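Local atomic coordinates of F-actin-capping protein subunit alpha (PDB entry 7A0H), a protein that probably binds the fast-growing barbed ends of actin filaments and blocks subunit exchange there without severing them, and forms an asymmetric homodimer. Residues I69-S74 and F174-C179; L81-K86 and A159-A164. All coordinates share one frame; numbering follows the deposited sequence.

Contact 1: I69-S74 and F174-C179; sequences IICKES and FLLICC
Residues 69-74 run antiparallel to 174-179, with Ile69 opposite Cys178 and Glu73 opposite Phe174. The CA atoms of Glu73 and Phe174 are 7.4 Å apart, and no hydrogen bond joins the two backbones. The contact packs the turn after strand 66-70 on strand 170-183 of the five-stranded antiparallel sheet. Phe174, Leu176 and Cys178 point from that strand toward the other segment. In the turn, Ser74 OG donates a hydrogen bond to Ile69 O at 2.6 Å, in the carbonyl plane, and accepts one from Cys71 N.

Glu73 lies across one face of the Phe174 ring. Its CG sits 3.5 Å from the ring centroid, 11° off the normal, as a CH-pi contact. The chain bends at chi2 (91°), so the carboxylate stacks on the ring with the planes 12° apart. Glu73 OE1 lies 3.3 Å from Phe174 CZ. With CG anti to its backbone N, Phe174 reaches across to the turn and offers this face to Glu73.

Ile69 CG2 and Leu176 CD2 meet tip to tip at 3.8 Å. Cys178 SG packs beside Ile69 CG2, and Cys71 SG lies near Leu176 CD2. Tyr57 also touches Cys71, Phe174 and Leu176.

The contact is mainly apolar and buried. Its acidic group sits at the edge, where Glu73 OE1 is hydrogen-bonded to Tyr57 OH. That bond satisfies one oxygen, but lying flat over a ring may be costly for a charge.

Contact 2: L81-K86 and A159-A164; sequences LHPNLK and ASSVYA
Lys86 NZ has two partners. It donates a hydrogen bond to Pro83 O at 2.8 Å, nearly along the C=O axis, and forms a salt bridge with Glu114 of helix 112-131. The carboxylate of Glu114 probably favours the protonated amine, although Arg117 brings a like charge close by. The motif is a beta hairpin: residues 83-86 link strands 79-82 and 87-92, and their turn rests on strand 154-167, an outermost strand of the five-stranded antiparallel sheet within this chain. Lys86 N hydrogen-bonds back to His82 O at 2.9 Å and closes the turn. Leu85 N donates to His82 ND1 at an angle of 165°, close to the imidazole plane, which restrains that ring.

Pro83 carries the contact with the sheet. Its ring crosses Tyr163 obliquely, with CD 3.3 Å from CE1 of the tyrosine. Pro83 CG lies against the strand, 3.2 Å from Val162 O. That carbonyl accepts a hydrogen bond from Arg117 NH1. Ser161 OG flanks the same CG atom. With chi1 at 179°, OG is anti to the backbone N and stands above one face of the Tyr163 ring, displaced toward the rim. Leu81 O is in the plane of that ring, at its edge.

No direct hydrogen bond joins the segments, but a water does. It accepts from Val162 N at 2.9 Å and donates, more weakly, to Asn84 OD1, which also accepts from Arg117 NH1.

The centres of contacts 1 and 2 are about 8 Å apart. Backbone hydrogen bonds join the 174-179 segment to 159-164, and the 69-74 segment to 81-86. Strands 154-167 and 170-183 follow each other in the chain and are neighbours in the sheet. Cys178 N and Ala159 O lie 2.6 Å apart, a probable hydrogen bond between them. Among the earlier residues, Ser74 O and Leu81 N make a probable hydrogen bond at 2.9 Å, so the turn of contact 1 meets the start of contact 2. Tyr163 of contact 2 also touches Ile69, Ser74 and Phe174 of contact 1. Cys179, ending the 174-179 segment, forms a disulfide with Cys158 and packs on Pro285 of the second subunit.

Contact 1: I69-S74 and F174-C179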
loop_
_atom_site.group_PDB
_atom_site.type_symbol
_atom_site.label_atom_id
_atom_site.label_comp_id
_atom_site.label_asym_id
_atom_site.label_seq_id
_atom_site.Cartn_x
_atom_site.Cartn_y
_atom_site.Cartn_z
ATOM N N ILE A 69 18.223 18.547 4.304
ATOM C CA ILE A 69 16.843 18.092 4.245
ATOM C C ILE A 69 16.232 18.601 2.960
ATOM O O ILE A 69 16.251 19.809 2.693
ATOM C CB ILE A 69 16.029 18.550 5.440
ATOM C CG1 ILE A 69 16.791 18.352 6.752
ATOM C CG2 ILE A 69 14.760 17.741 5.461
ATOM C CD1 ILE A 69 15.949 18.764 7.876
ATOM N N ILE A 70 15.665 17.685 2.178
ATOM C CA ILE A 70 15.160 18.008 0.878
ATOM C C ILE A 70 13.698 18.305 0.981
ATOM O O ILE A 70 12.932 17.410 1.327
ATOM C CB ILE A 70 15.333 16.839 -0.101
ATOM C CG1 ILE A 70 16.723 16.213 -0.124
ATOM C CG2 ILE A 70 15.013 17.315 -1.451
ATOM C CD1 ILE A 70 17.799 17.191 -0.414
ATOM N N CYS A 71 13.274 19.505 0.590
ATOM C CA CYS A 71 11.842 19.817 0.587
ATOM C C CYS A 71 11.706 21.175 -0.078
ATOM O O CYS A 71 12.710 21.875 -0.240
ATOM C CB CYS A 71 11.280 19.884 2.021
ATOM S SG CYS A 71 12.247 21.080 3.078
ATOM N N LYS A 72 10.451 21.609 -0.306
ATOM C CA LYS A 72 10.248 22.925 -0.914
ATOM C C LYS A 72 11.026 23.990 -0.184
ATOM O O LYS A 72 11.709 24.819 -0.790
ATOM C CB LYS A 72 8.792 23.362 -0.845
ATOM C CG LYS A 72 7.800 22.525 -1.496
ATOM C CD LYS A 72 6.427 23.027 -1.116
ATOM C CE LYS A 72 5.370 22.177 -1.808
ATOM N NZ LYS A 72 4.014 22.654 -1.461
ATOM N N GLU A 73 10.851 24.020 1.143
ATOM C CA GLU A 73 11.316 25.122 1.984
ATOM C C GLU A 73 12.837 25.237 1.965
ATOM O O GLU A 73 13.387 26.333 2.176
ATOM C CB GLU A 73 10.741 24.891 3.401
ATOM C CG GLU A 73 9.223 25.159 3.458
ATOM C CD GLU A 73 8.292 23.932 3.176
ATOM O OE1 GLU A 73 8.732 22.756 3.071
ATOM O OE2 GLU A 73 7.065 24.171 3.032
ATOM N N SER A 74 13.553 24.134 1.742
ATOM C CA SER A 74 14.990 24.289 1.661
ATOM C C SER A 74 15.457 24.639 0.253
ATOM O O SER A 74 16.603 25.058 0.119
ATOM C CB SER A 74 15.722 23.018 2.122
ATOM O OG SER A 74 15.361 21.851 1.370
ATOM N N PHE A 174 9.921 28.376 9.113
ATOM C CA PHE A 174 9.503 27.025 8.870
ATOM C C PHE A 174 10.381 26.173 9.733
ATOM O O PHE A 174 11.614 26.246 9.610
ATOM C CB PHE A 174 9.650 26.674 7.424
ATOM C CG PHE A 174 9.120 25.279 7.066
ATOM C CD1 PHE A 174 7.762 25.057 7.027
ATOM C CD2 PHE A 174 9.986 24.221 6.781
ATOM C CE1 PHE A 174 7.238 23.807 6.676
ATOM C CE2 PHE A 174 9.482 22.935 6.406
ATOM C CZ PHE A 174 8.124 22.737 6.339
ATOM N N LEU A 175 9.738 25.443 10.656
ATOM C CA LEU A 175 10.422 24.647 11.680
ATOM C C LEU A 175 10.090 23.220 11.365
ATOM O O LEU A 175 8.905 22.905 11.126
ATOM C CB LEU A 175 9.948 24.956 13.129
ATOM C CG LEU A 175 10.133 26.357 13.741
ATOM C CD1 LEU A 175 8.977 27.218 13.298
ATOM C CD2 LEU A 175 10.293 26.370 15.294
ATOM N N LEU A 176 11.096 22.359 11.465
ATOM C CA LEU A 176 10.965 20.996 10.950
ATOM C C LEU A 176 11.791 19.996 11.745
ATOM O O LEU A 176 13.008 20.202 12.024
ATOM C CB LEU A 176 11.437 20.943 9.489
ATOM C CG LEU A 176 11.450 19.596 8.707
ATOM C CD1 LEU A 176 10.034 19.085 8.515
ATOM C CD2 LEU A 176 12.135 19.851 7.294
ATOM N N ILE A 177 11.104 18.914 12.122
ATOM C CA ILE A 177 11.748 17.784 12.804
ATOM C C ILE A 177 11.562 16.505 11.955
ATOM O O ILE A 177 10.432 16.191 11.554
ATOM C CB ILE A 177 11.181 17.526 14.202
ATOM C CG1 ILE A 177 11.247 18.778 15.075
ATOM C CG2 ILE A 177 11.984 16.375 14.883
ATOM C CD1 ILE A 177 10.459 18.600 16.560
ATOM N N CYS A 178 12.629 15.738 11.871
ATOM C CA CYS A 178 12.595 14.476 11.098
ATOM C C CYS A 178 13.220 13.340 11.863
ATOM O O CYS A 178 14.363 13.462 12.386
ATOM C CB CYS A 178 13.426 14.613 9.757
ATOM S SG CYS A 178 12.978 15.981 8.788
ATOM N N CYS A 179 12.515 12.199 11.914
ATOM C CA CYS A 179 13.149 10.969 12.404
ATOM C C CYS A 179 12.771 9.812 11.477
ATOM O O CYS A 179 11.626 9.683 11.024
ATOM C CB CYS A 179 12.808 10.641 13.910
ATOM S SG CYS A 179 13.612 11.747 15.247
#

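Contact 2: L81-K86 and A159-A164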
loop_
_atom_site.group_PDB
_atom_site.type_symbol
_atom_site.label_atom_id
_atom_site.label_comp_id
_atom_site.label_asym_id
_atom_site.label_seq_id
_atom_site.Cartn_x
_atom_site.Cartn_y
_atom_site.Cartn_z
ATOM N N LEU A 81 19.268 24.503 0.975
ATOM C CA LEU A 81 19.956 25.287 1.994
ATOM C C LEU A 81 20.146 24.439 3.228
ATOM O O LEU A 81 19.244 23.693 3.651
ATOM C CB LEU A 81 19.192 26.560 2.365
ATOM C CG LEU A 81 19.848 27.484 3.414
ATOM C CD1 LEU A 81 21.097 28.181 2.873
ATOM C CD2 LEU A 81 18.845 28.525 3.920
ATOM N N HIS A 82 21.319 24.507 3.763
ATOM C CA HIS A 82 21.454 24.144 5.164
ATOM C C HIS A 82 21.551 25.455 5.988
ATOM O O HIS A 82 22.585 26.112 5.952
ATOM C CB HIS A 82 22.700 23.292 5.355
ATOM C CG HIS A 82 22.828 22.716 6.729
ATOM N ND1 HIS A 82 23.228 23.465 7.810
ATOM C CD2 HIS A 82 22.719 21.436 7.164
ATOM C CE1 HIS A 82 23.392 22.661 8.850
ATOM N NE2 HIS A 82 23.065 21.433 8.493
ATOM N N PRO A 83 20.503 25.875 6.693
ATOM C CA PRO A 83 20.496 27.238 7.268
ATOM C C PRO A 83 21.486 27.464 8.416
ATOM O O PRO A 83 21.985 28.582 8.600
ATOM C CB PRO A 83 19.042 27.437 7.698
ATOM C CG PRO A 83 18.429 26.115 7.682
ATOM C CD PRO A 83 19.135 25.328 6.588
ATOM N N ASN A 84 21.836 26.447 9.162
ATOM C CA ASN A 84 22.864 26.701 10.151
ATOM C C ASN A 84 24.250 26.778 9.594
ATOM O O ASN A 84 25.035 27.607 10.055
ATOM C CB ASN A 84 22.794 25.690 11.275
ATOM C CG ASN A 84 21.589 25.953 12.162
ATOM O OD1 ASN A 84 20.881 26.989 12.004
ATOM N ND2 ASN A 84 21.257 24.988 12.980
ATOM N N LEU A 85 24.631 25.878 8.660
ATOM C CA LEU A 85 25.969 25.984 8.089
ATOM C C LEU A 85 26.102 27.088 7.049
ATOM O O LEU A 85 27.241 27.452 6.712
ATOM C CB LEU A 85 26.423 24.636 7.466
ATOM C CG LEU A 85 26.515 23.524 8.508
ATOM C CD1 LEU A 85 26.585 22.162 7.940
ATOM C CD2 LEU A 85 27.737 23.758 9.343
ATOM N N LYS A 86 24.996 27.599 6.501
ATOM C CA LYS A 86 25.084 28.640 5.485
ATOM C C LYS A 86 25.788 28.098 4.247
ATOM O O LYS A 86 26.836 28.578 3.811
ATOM C CB LYS A 86 25.804 29.861 6.057
ATOM C CG LYS A 86 25.046 30.556 7.242
ATOM C CD LYS A 86 23.640 31.001 6.759
ATOM C CE LYS A 86 22.913 31.946 7.742
ATOM N NZ LYS A 86 22.440 31.292 8.997
ATOM N N ALA A 159 16.794 14.592 12.477
ATOM C CA ALA A 159 17.293 15.888 12.042
ATOM C C ALA A 159 16.209 16.918 12.285
ATOM O O ALA A 159 14.999 16.595 12.269
ATOM C CB ALA A 159 17.756 15.835 10.554
ATOM N N SER A 160 16.658 18.151 12.533
ATOM C CA SER A 160 15.754 19.275 12.725
ATOM C C SER A 160 16.433 20.524 12.175
ATOM O O SER A 160 17.661 20.664 12.276
ATOM C CB SER A 160 15.431 19.556 14.223
ATOM O OG SER A 160 16.666 19.733 14.999
ATOM N N SER A 161 15.613 21.502 11.774
ATOM C CA SER A 161 16.194 22.645 11.101
ATOM C C SER A 161 15.209 23.763 11.192
ATOM O O SER A 161 14.027 23.492 11.247
ATOM C CB SER A 161 16.464 22.307 9.590
ATOM O OG SER A 161 17.005 23.457 8.995
ATOM N N VAL A 162 15.657 25.012 11.131
ATOM C CA VAL A 162 14.703 26.108 10.984
ATOM C C VAL A 162 15.142 26.982 9.806
ATOM O O VAL A 162 16.320 27.387 9.726
ATOM C CB VAL A 162 14.541 26.973 12.267
ATOM C CG1 VAL A 162 13.444 27.983 12.012
ATOM C CG2 VAL A 162 14.018 26.145 13.564
ATOM N N TYR A 163 14.173 27.324 8.933
ATOM C CA TYR A 163 14.413 28.102 7.723
ATOM C C TYR A 163 13.684 29.439 7.759
ATOM O O TYR A 163 12.528 29.512 8.187
ATOM C CB TYR A 163 13.921 27.349 6.392
ATOM C CG TYR A 163 14.447 25.958 6.248
ATOM C CD1 TYR A 163 15.641 25.703 5.534
ATOM C CD2 TYR A 163 13.823 24.917 6.875
ATOM C CE1 TYR A 163 16.187 24.433 5.459
ATOM C CE2 TYR A 163 14.325 23.609 6.765
ATOM C CZ TYR A 163 15.486 23.359 6.063
ATOM O OH TYR A 163 16.001 22.056 5.988
ATOM N N ALA A 164 14.312 30.485 7.237
ATOM C CA ALA A 164 13.695 31.811 7.317
ATOM C C ALA A 164 13.658 32.498 5.969
ATOM O O ALA A 164 14.646 32.457 5.219
ATOM C CB ALA A 164 14.462 32.727 8.238
HETATM O O HOH W 1 18.454 25.478 11.751
#